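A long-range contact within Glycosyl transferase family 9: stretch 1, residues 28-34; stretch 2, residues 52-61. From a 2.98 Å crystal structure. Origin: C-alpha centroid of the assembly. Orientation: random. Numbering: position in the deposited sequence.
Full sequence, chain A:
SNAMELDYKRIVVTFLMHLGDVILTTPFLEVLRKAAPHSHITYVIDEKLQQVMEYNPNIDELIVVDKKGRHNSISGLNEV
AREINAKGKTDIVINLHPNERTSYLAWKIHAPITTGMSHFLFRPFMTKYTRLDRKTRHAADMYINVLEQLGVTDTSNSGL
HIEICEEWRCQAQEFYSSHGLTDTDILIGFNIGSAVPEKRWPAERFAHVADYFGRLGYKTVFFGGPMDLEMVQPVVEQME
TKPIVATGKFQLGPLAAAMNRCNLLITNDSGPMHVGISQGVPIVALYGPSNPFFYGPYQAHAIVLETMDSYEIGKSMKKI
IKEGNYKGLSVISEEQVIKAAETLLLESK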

# COMPACT_ATOMS: atom_id res chain seq x y z
N PHE A 28 -11.17 3.55 3.99
CA PHE A 28 -12.04 3.24 5.11
C PHE A 28 -11.97 4.32 6.22
O PHE A 28 -12.99 4.70 6.83
CB PHE A 28 -11.64 1.87 5.65
CG PHE A 28 -12.10 1.59 7.04
CD1 PHE A 28 -13.19 0.78 7.28
CD2 PHE A 28 -11.42 2.13 8.13
CE1 PHE A 28 -13.61 0.52 8.57
CE2 PHE A 28 -11.84 1.87 9.42
CZ PHE A 28 -12.93 1.06 9.64
N LEU A 29 -10.77 4.82 6.47
CA LEU A 29 -10.58 5.82 7.50
C LEU A 29 -11.14 7.18 7.14
O LEU A 29 -11.39 8.02 8.01
CB LEU A 29 -9.10 5.98 7.80
CG LEU A 29 -8.59 5.05 8.87
CD1 LEU A 29 -7.11 5.27 8.98
CD2 LEU A 29 -9.31 5.39 10.15
N GLU A 30 -11.28 7.42 5.84
CA GLU A 30 -11.90 8.64 5.36
C GLU A 30 -13.39 8.50 5.53
O GLU A 30 -14.07 9.41 6.01
CB GLU A 30 -11.57 8.89 3.90
CG GLU A 30 -12.40 10.00 3.28
CD GLU A 30 -12.21 10.11 1.76
OE1 GLU A 30 -11.70 9.15 1.14
OE2 GLU A 30 -12.57 11.17 1.19
N VAL A 31 -13.90 7.34 5.13
CA VAL A 31 -15.32 7.04 5.23
C VAL A 31 -15.78 7.08 6.68
O VAL A 31 -16.87 7.59 6.99
CB VAL A 31 -15.64 5.67 4.60
CG1 VAL A 31 -17.04 5.23 4.95
CG2 VAL A 31 -15.49 5.76 3.12
N LEU A 32 -14.95 6.55 7.57
CA LEU A 32 -15.26 6.57 8.98
C LEU A 32 -15.44 8.00 9.41
O LEU A 32 -16.49 8.39 9.88
CB LEU A 32 -14.13 5.96 9.78
CG LEU A 32 -14.39 6.12 11.28
CD1 LEU A 32 -15.68 5.39 11.66
CD2 LEU A 32 -13.22 5.62 12.12
N ARG A 33 -14.40 8.79 9.23
CA ARG A 33 -14.41 10.18 9.67
C ARG A 33 -15.57 11.00 9.06
O ARG A 33 -15.98 12.04 9.60
CB ARG A 33 -13.04 10.83 9.41
CG ARG A 33 -13.00 12.35 9.55
CD ARG A 33 -13.31 12.82 10.95
NE ARG A 33 -12.20 12.57 11.85
CZ ARG A 33 -12.34 12.39 13.16
NH1 ARG A 33 -11.27 12.16 13.92
NH2 ARG A 33 -13.56 12.41 13.70
N LYS A 34 -16.12 10.52 7.95
CA LYS A 34 -17.24 11.22 7.31
C LYS A 34 -18.51 11.02 8.13
O LYS A 34 -19.28 11.96 8.34
CB LYS A 34 -17.47 10.68 5.90
CG LYS A 34 -17.64 11.76 4.85
CD LYS A 34 -18.22 11.19 3.57
CE LYS A 34 -17.20 10.40 2.78
NZ LYS A 34 -17.79 10.05 1.45
N VAL A 52 3.60 6.10 8.11
CA VAL A 52 2.52 6.04 7.13
C VAL A 52 1.24 6.77 7.60
O VAL A 52 0.50 7.35 6.79
CB VAL A 52 2.20 4.57 6.82
CG1 VAL A 52 0.84 4.44 6.17
CG2 VAL A 52 3.30 4.00 5.95
N MSE A 53 0.99 6.74 8.90
CA MSE A 53 -0.23 7.30 9.44
C MSE A 53 -0.01 8.59 10.22
O MSE A 53 -0.94 9.37 10.40
CB MSE A 53 -0.93 6.26 10.31
CG MSE A 53 -2.44 6.43 10.36
SE MSE A 53 -3.30 5.93 8.69
CE MSE A 53 -3.07 4.02 8.79
N GLU A 54 1.23 8.82 10.66
CA GLU A 54 1.55 9.97 11.50
C GLU A 54 0.66 11.16 11.16
O GLU A 54 -0.34 11.43 11.82
CB GLU A 54 3.01 10.38 11.31
CG GLU A 54 3.96 9.85 12.35
CD GLU A 54 5.37 10.34 12.12
OE1 GLU A 54 5.61 11.57 12.19
OE2 GLU A 54 6.25 9.49 11.83
N TYR A 55 1.07 11.88 10.13
CA TYR A 55 0.26 12.95 9.59
C TYR A 55 -0.83 12.29 8.77
O TYR A 55 -0.55 11.53 7.83
CB TYR A 55 1.14 13.88 8.75
CG TYR A 55 2.48 14.18 9.42
CD1 TYR A 55 2.69 15.37 10.10
CD2 TYR A 55 3.51 13.25 9.39
CE1 TYR A 55 3.91 15.63 10.72
CE2 TYR A 55 4.73 13.50 10.00
CZ TYR A 55 4.92 14.69 10.66
OH TYR A 55 6.14 14.94 11.27
N ASN A 56 -2.08 12.54 9.16
CA ASN A 56 -3.25 11.97 8.49
C ASN A 56 -4.50 12.60 9.03
O ASN A 56 -4.78 12.55 10.23
CB ASN A 56 -3.34 10.46 8.70
CG ASN A 56 -4.54 9.87 7.98
OD1 ASN A 56 -5.64 9.86 8.52
ND2 ASN A 56 -4.33 9.39 6.75
N PRO A 57 -5.29 13.19 8.13
CA PRO A 57 -6.36 14.14 8.44
C PRO A 57 -7.51 13.51 9.22
O PRO A 57 -8.19 14.20 9.98
CB PRO A 57 -6.84 14.59 7.06
CG PRO A 57 -5.77 14.13 6.09
CD PRO A 57 -5.23 12.88 6.69
N ASN A 58 -7.70 12.21 9.04
CA ASN A 58 -8.84 11.52 9.60
C ASN A 58 -8.66 11.05 11.05
O ASN A 58 -9.64 10.77 11.76
CB ASN A 58 -9.25 10.37 8.68
CG ASN A 58 -9.65 10.85 7.30
OD1 ASN A 58 -10.78 11.31 7.10
ND2 ASN A 58 -8.73 10.76 6.35
N ILE A 59 -7.42 10.98 11.51
CA ILE A 59 -7.14 10.47 12.85
C ILE A 59 -6.79 11.55 13.88
O ILE A 59 -6.32 12.64 13.53
CB ILE A 59 -6.05 9.40 12.80
CG1 ILE A 59 -6.55 8.25 11.95
CG2 ILE A 59 -5.72 8.90 14.18
CD1 ILE A 59 -5.57 7.13 11.84
N ASP A 60 -7.05 11.25 15.15
CA ASP A 60 -6.79 12.18 16.25
C ASP A 60 -5.57 11.71 17.01
O ASP A 60 -4.86 12.51 17.61
CB ASP A 60 -7.96 12.20 17.24
CG ASP A 60 -9.25 12.66 16.62
OD1 ASP A 60 -9.27 13.77 16.05
OD2 ASP A 60 -10.24 11.90 16.70
N GLU A 61 -5.36 10.40 16.99
CA GLU A 61 -4.39 9.79 17.87
C GLU A 61 -3.95 8.46 17.29
O GLU A 61 -4.78 7.60 16.99
CB GLU A 61 -5.00 9.57 19.26
CG GLU A 61 -4.02 9.71 20.41
CD GLU A 61 -4.15 11.04 21.14
OE1 GLU A 61 -3.23 11.87 21.04
OE2 GLU A 61 -5.18 11.26 21.83

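Three residues carry most of this contact: Asn 58 from the loop, and Arg 33 and Leu 29, one turn apart on the helix. Asn 58 covers the most surface. It lies within the type I turn from Asn 56 to Ile 59, and that turn is braced from inside, Asn 58 N donating to Asn 56 OD1 at 3.2 Å. The loop comes close to the helix here: Asn 58 CB sits 3.2 Å from Leu 29 O, and Asn 58 OD1 lies 3.4 Å from Glu 30 CA. Packing, not hydrogen bonding, is its side chain's part in the contact.

The polar link comes from Arg 33. With chi1 t and chi2 and chi3 both p, its chain bends so that NE, at 3.1 Å, and NH1, at 3.0 Å, both reach Asn 58 O, each through a weak hydrogen bond. Arg 33 NH1 also forms a salt bridge with Asp 60 OD2 at 3.0 Å, met at the guanidinium edge. A long, multiply donating side chain suits a place where a backbone carbonyl and a carboxylate lie within reach of one guanidinium.

Leu 29, branched and apolar, suits its buried place: its CD1 packs 3.7 Å from Ile 59 CD1 and 3.9 Å from SE of selenomethionine Met 53. Ile 59 points its CA-to-CB bond away, yet its chain returns to meet the leucine.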